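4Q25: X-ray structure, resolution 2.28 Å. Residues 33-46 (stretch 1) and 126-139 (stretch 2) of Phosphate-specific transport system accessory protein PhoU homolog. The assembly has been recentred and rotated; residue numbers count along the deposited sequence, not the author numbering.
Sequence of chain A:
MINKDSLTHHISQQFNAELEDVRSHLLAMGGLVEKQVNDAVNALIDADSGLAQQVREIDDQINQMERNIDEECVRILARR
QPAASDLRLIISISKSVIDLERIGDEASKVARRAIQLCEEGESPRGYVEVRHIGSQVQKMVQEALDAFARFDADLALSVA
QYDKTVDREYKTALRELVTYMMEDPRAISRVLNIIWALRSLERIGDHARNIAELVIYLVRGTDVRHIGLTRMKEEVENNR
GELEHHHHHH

Stretch 1, residues 33-46: VEKQVNDAVNALID
Stretch 2 126-139: GYVEVRHIGSQVQK

Two helices, 33-45 and 127-139, pack antiparallel, their N-to-C directions 174° apart and their axes approaching to 9.9 Å. Both helices keep phi/psi around -65/-43, with modest departures such as -49/-54 at Asn38, and regular i to i+4 hydrogen bonds; Asp46 (-90/7) is the first residue after the first helix to leave helical values, and the second helix runs on past Lys139. At the start of the second helix Gly126 occupies the N-cap position at phi/psi 113/-9, where a CB would be jammed against the preceding carbonyl; glycine suits this turn. The register is marked by three CA-CA pairs: Val37 with Gln138 at 6.5 Å, Val41 with Gly134 at 6.4 Å, and Ile45 with Tyr127 at 6.5 Å.

The central bump is Val41 (chi1 t), whose CB points toward the other helix. The hollow that receives it is Gly134: Val41 CG2 lies 4.2 Å from Gly134 CA, whereas an ideal CB on that glycine would come within 3.1 Å of the same methyl and would also clash with Val130 O. The missing side chain thus makes room for the branched valine. Val41 CG1 reaches to 4.5 Å from Val130 CG1.

Toward the C-terminal end of the first helix, Val130 (t) becomes the bump. Its CG1 sits 4.1 Å from Leu44 CD2 and 3.9 Å from Ile45 CD1. Leu44 (t, t) and Ile45 (m, m) both leave their backbone sideways, but their ends turn inward to meet Tyr127 (chi1 m, chi2 -79°). Ile45 CD1 lies at the edge of the tyrosine ring, 4.1 Å from Tyr127 CD1, and Leu44 CD2 comes to 3.6 Å from Tyr127 CE1. Flexible aliphatic chains suit this place because their rotamers can bring methyls against both valine and ring.

Arg131 (t, p, p, chi4 -161°) starts sideways and reaches across to the first helix along the rim of the contact. Its NH1 donates to Asn42 OD1 at 2.9 Å and 164°, while Arg131 NH2 makes a weak bond to Asn42 OD1 at 3.5 Å. Asn42 (m) starts away from the partner helix, yet its amide end returns to place the oxygen at the guanidinium edge. Ile45 CG1 covers one guanidinium face, so the planar group combines polar edge contacts with apolar packing.

At the other end, Gln138 (t, t, chi3 -40°) extends toward the first helix. Its CB packs 4.0 Å from Val37 CG1, with Val37 in t, and its CG lies 4.2 Å from Glu34 CG, the glutamate being t, t. Gln138 OE1 rests 3.1 Å from Asn38 CA, filling space without a hydrogen bond to Asn38 N.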

# COMPACT_ATOMS: atom_id res chain seq x y z
N VAL A 33 10.29 -12.78 1.70
CA VAL A 33 9.08 -12.08 2.11
C VAL A 33 8.01 -13.06 2.62
O VAL A 33 7.26 -12.77 3.57
CB VAL A 33 8.55 -11.29 0.92
CG1 VAL A 33 7.05 -11.19 0.93
CG2 VAL A 33 9.20 -9.94 0.88
N GLU A 34 7.94 -14.22 1.97
CA GLU A 34 7.01 -15.26 2.33
C GLU A 34 7.36 -15.82 3.71
O GLU A 34 6.50 -16.15 4.48
CB GLU A 34 7.06 -16.34 1.25
CG GLU A 34 6.09 -17.49 1.35
CD GLU A 34 6.40 -18.57 0.31
OE1 GLU A 34 6.80 -18.20 -0.85
OE2 GLU A 34 6.26 -19.78 0.64
N LYS A 35 8.65 -15.93 3.98
CA LYS A 35 9.11 -16.33 5.28
C LYS A 35 8.82 -15.27 6.34
O LYS A 35 8.56 -15.61 7.49
CB LYS A 35 10.60 -16.63 5.22
CG LYS A 35 11.14 -17.22 6.49
CD LYS A 35 12.64 -17.29 6.43
CE LYS A 35 13.22 -17.73 7.77
NZ LYS A 35 12.83 -16.79 8.86
N GLN A 36 8.86 -13.99 5.95
CA GLN A 36 8.43 -12.94 6.85
C GLN A 36 6.93 -13.10 7.21
O GLN A 36 6.52 -12.86 8.35
CB GLN A 36 8.69 -11.56 6.25
CG GLN A 36 10.03 -10.90 6.56
CD GLN A 36 9.95 -9.37 6.39
OE1 GLN A 36 9.46 -8.89 5.38
NE2 GLN A 36 10.40 -8.62 7.37
N VAL A 37 6.10 -13.43 6.23
CA VAL A 37 4.68 -13.61 6.49
C VAL A 37 4.46 -14.76 7.47
O VAL A 37 3.77 -14.58 8.48
CB VAL A 37 3.90 -13.85 5.21
CG1 VAL A 37 2.47 -14.26 5.48
CG2 VAL A 37 3.89 -12.61 4.36
N ASN A 38 5.07 -15.91 7.17
CA ASN A 38 5.07 -17.07 8.05
C ASN A 38 5.45 -16.72 9.49
O ASN A 38 4.71 -17.02 10.44
CB ASN A 38 6.03 -18.12 7.50
CG ASN A 38 6.14 -19.35 8.38
OD1 ASN A 38 5.34 -20.26 8.28
ND2 ASN A 38 7.14 -19.39 9.22
N ASP A 39 6.60 -16.08 9.66
CA ASP A 39 7.10 -15.73 10.99
C ASP A 39 6.24 -14.72 11.70
O ASP A 39 6.08 -14.80 12.90
CB ASP A 39 8.53 -15.21 10.91
CG ASP A 39 9.49 -16.25 10.36
OD1 ASP A 39 9.17 -17.45 10.41
OD2 ASP A 39 10.57 -15.85 9.88
N ALA A 40 5.70 -13.75 10.98
CA ALA A 40 4.84 -12.76 11.61
C ALA A 40 3.59 -13.41 12.16
O ALA A 40 3.20 -13.16 13.28
CB ALA A 40 4.45 -11.69 10.63
N VAL A 41 2.92 -14.20 11.35
CA VAL A 41 1.72 -14.87 11.80
C VAL A 41 2.05 -15.73 13.03
O VAL A 41 1.34 -15.64 14.02
CB VAL A 41 1.09 -15.70 10.67
CG1 VAL A 41 -0.16 -16.42 11.16
CG2 VAL A 41 0.74 -14.78 9.50
N ASN A 42 3.11 -16.54 12.97
CA ASN A 42 3.49 -17.39 14.10
C ASN A 42 3.79 -16.54 15.32
O ASN A 42 3.46 -16.93 16.44
CB ASN A 42 4.73 -18.26 13.78
CG ASN A 42 4.46 -19.36 12.75
OD1 ASN A 42 3.32 -19.63 12.35
ND2 ASN A 42 5.53 -20.01 12.33
N ALA A 43 4.43 -15.39 15.11
CA ALA A 43 4.76 -14.49 16.21
C ALA A 43 3.52 -14.02 16.92
O ALA A 43 3.48 -13.98 18.13
CB ALA A 43 5.52 -13.27 15.72
N LEU A 44 2.50 -13.63 16.16
CA LEU A 44 1.29 -13.12 16.79
C LEU A 44 0.63 -14.24 17.59
O LEU A 44 0.34 -14.08 18.78
CB LEU A 44 0.34 -12.54 15.75
CG LEU A 44 -0.92 -11.82 16.25
CD1 LEU A 44 -1.38 -10.85 15.19
CD2 LEU A 44 -2.06 -12.77 16.59
N ILE A 45 0.43 -15.39 16.93
CA ILE A 45 -0.28 -16.50 17.50
C ILE A 45 0.43 -17.02 18.74
O ILE A 45 -0.23 -17.36 19.73
CB ILE A 45 -0.43 -17.67 16.51
CG1 ILE A 45 -1.20 -17.26 15.27
CG2 ILE A 45 -1.12 -18.86 17.18
CD1 ILE A 45 -2.60 -16.80 15.51
N ASP A 46 1.77 -17.10 18.66
CA ASP A 46 2.59 -17.68 19.72
C ASP A 46 3.01 -16.67 20.74
O ASP A 46 3.81 -17.02 21.63
CB ASP A 46 3.84 -18.33 19.15
CG ASP A 46 3.53 -19.53 18.30
OD1 ASP A 46 2.37 -19.99 18.34
OD2 ASP A 46 4.44 -20.04 17.62
N GLY A 126 -10.30 -13.94 18.07
CA GLY A 126 -9.67 -13.66 16.78
C GLY A 126 -8.48 -14.49 16.34
O GLY A 126 -8.03 -14.37 15.22
N TYR A 127 -7.94 -15.32 17.21
CA TYR A 127 -6.72 -16.03 16.88
C TYR A 127 -6.91 -17.10 15.81
O TYR A 127 -6.02 -17.30 14.93
CB TYR A 127 -6.07 -16.61 18.16
CG TYR A 127 -5.52 -15.53 19.04
CD1 TYR A 127 -4.28 -14.95 18.75
CD2 TYR A 127 -6.22 -15.06 20.14
CE1 TYR A 127 -3.77 -13.94 19.54
CE2 TYR A 127 -5.70 -14.05 20.93
CZ TYR A 127 -4.48 -13.48 20.62
OH TYR A 127 -3.98 -12.48 21.44
N VAL A 128 -8.04 -17.80 15.85
CA VAL A 128 -8.29 -18.84 14.86
C VAL A 128 -8.45 -18.16 13.53
O VAL A 128 -7.95 -18.65 12.54
CB VAL A 128 -9.47 -19.76 15.20
CG1 VAL A 128 -10.79 -19.01 15.26
CG2 VAL A 128 -9.59 -20.87 14.16
N GLU A 129 -9.10 -17.00 13.51
CA GLU A 129 -9.27 -16.25 12.26
C GLU A 129 -7.94 -15.71 11.68
O GLU A 129 -7.73 -15.73 10.46
CB GLU A 129 -10.25 -15.10 12.44
CG GLU A 129 -11.68 -15.56 12.75
CD GLU A 129 -12.02 -15.52 14.23
OE1 GLU A 129 -11.11 -15.75 15.06
OE2 GLU A 129 -13.22 -15.28 14.55
N VAL A 130 -7.10 -15.18 12.54
CA VAL A 130 -5.78 -14.72 12.12
C VAL A 130 -5.00 -15.88 11.50
O VAL A 130 -4.45 -15.75 10.43
CB VAL A 130 -4.96 -14.14 13.29
CG1 VAL A 130 -3.49 -14.01 12.90
CG2 VAL A 130 -5.51 -12.79 13.69
N ARG A 131 -4.94 -17.00 12.19
CA ARG A 131 -4.21 -18.16 11.68
C ARG A 131 -4.78 -18.65 10.35
O ARG A 131 -4.05 -18.97 9.45
CB ARG A 131 -4.22 -19.29 12.71
CG ARG A 131 -3.75 -20.65 12.21
CD ARG A 131 -2.29 -20.63 11.81
NE ARG A 131 -1.43 -20.69 12.99
CZ ARG A 131 -0.15 -20.35 13.03
NH1 ARG A 131 0.48 -19.88 11.97
NH2 ARG A 131 0.50 -20.49 14.17
N HIS A 132 -6.09 -18.68 10.24
CA HIS A 132 -6.75 -19.16 9.04
C HIS A 132 -6.51 -18.26 7.83
O HIS A 132 -6.13 -18.74 6.76
CB HIS A 132 -8.24 -19.28 9.30
CG HIS A 132 -9.02 -19.67 8.09
ND1 HIS A 132 -8.66 -20.74 7.30
CD2 HIS A 132 -10.13 -19.13 7.54
CE1 HIS A 132 -9.52 -20.84 6.30
NE2 HIS A 132 -10.41 -19.87 6.41
N ILE A 133 -6.76 -16.97 7.99
CA ILE A 133 -6.53 -16.00 6.91
C ILE A 133 -5.04 -15.91 6.58
O ILE A 133 -4.63 -15.88 5.42
CB ILE A 133 -7.15 -14.65 7.30
CG1 ILE A 133 -8.66 -14.80 7.33
CG2 ILE A 133 -6.72 -13.56 6.35
CD1 ILE A 133 -9.43 -13.56 7.68
N GLY A 134 -4.21 -15.95 7.61
CA GLY A 134 -2.77 -15.86 7.41
C GLY A 134 -2.19 -17.01 6.61
O GLY A 134 -1.25 -16.84 5.81
N SER A 135 -2.71 -18.21 6.84
CA SER A 135 -2.14 -19.38 6.17
C SER A 135 -2.59 -19.39 4.71
O SER A 135 -1.86 -19.81 3.83
CB SER A 135 -2.52 -20.68 6.87
OG SER A 135 -3.92 -20.79 6.91
N GLN A 136 -3.80 -18.92 4.48
CA GLN A 136 -4.32 -18.81 3.13
C GLN A 136 -3.55 -17.79 2.30
O GLN A 136 -3.11 -18.07 1.19
CB GLN A 136 -5.76 -18.40 3.19
CG GLN A 136 -6.70 -19.53 3.58
CD GLN A 136 -8.11 -19.04 3.83
OE1 GLN A 136 -9.06 -19.66 3.41
NE2 GLN A 136 -8.24 -17.91 4.48
N VAL A 137 -3.37 -16.62 2.88
CA VAL A 137 -2.73 -15.51 2.20
C VAL A 137 -1.23 -15.79 1.97
O VAL A 137 -0.65 -15.37 0.99
CB VAL A 137 -3.01 -14.27 3.07
CG1 VAL A 137 -2.30 -13.03 2.57
CG2 VAL A 137 -4.49 -14.14 3.42
N GLN A 138 -0.61 -16.53 2.88
CA GLN A 138 0.74 -17.00 2.67
C GLN A 138 0.76 -17.97 1.49
O GLN A 138 1.70 -17.94 0.70
CB GLN A 138 1.27 -17.69 3.92
CG GLN A 138 2.72 -18.19 3.82
CD GLN A 138 3.18 -18.83 5.13
OE1 GLN A 138 2.85 -18.33 6.21
NE2 GLN A 138 3.90 -19.94 5.06
N LYS A 139 -0.27 -18.82 1.38
CA LYS A 139 -0.39 -19.74 0.25
C LYS A 139 -0.53 -18.98 -1.06
O LYS A 139 0.19 -19.23 -1.99
CB LYS A 139 -1.54 -20.75 0.39
CG LYS A 139 -1.30 -21.98 -0.51
CD LYS A 139 -2.43 -23.01 -0.49
CE LYS A 139 -2.01 -24.34 -1.15
NZ LYS A 139 -2.71 -25.55 -0.59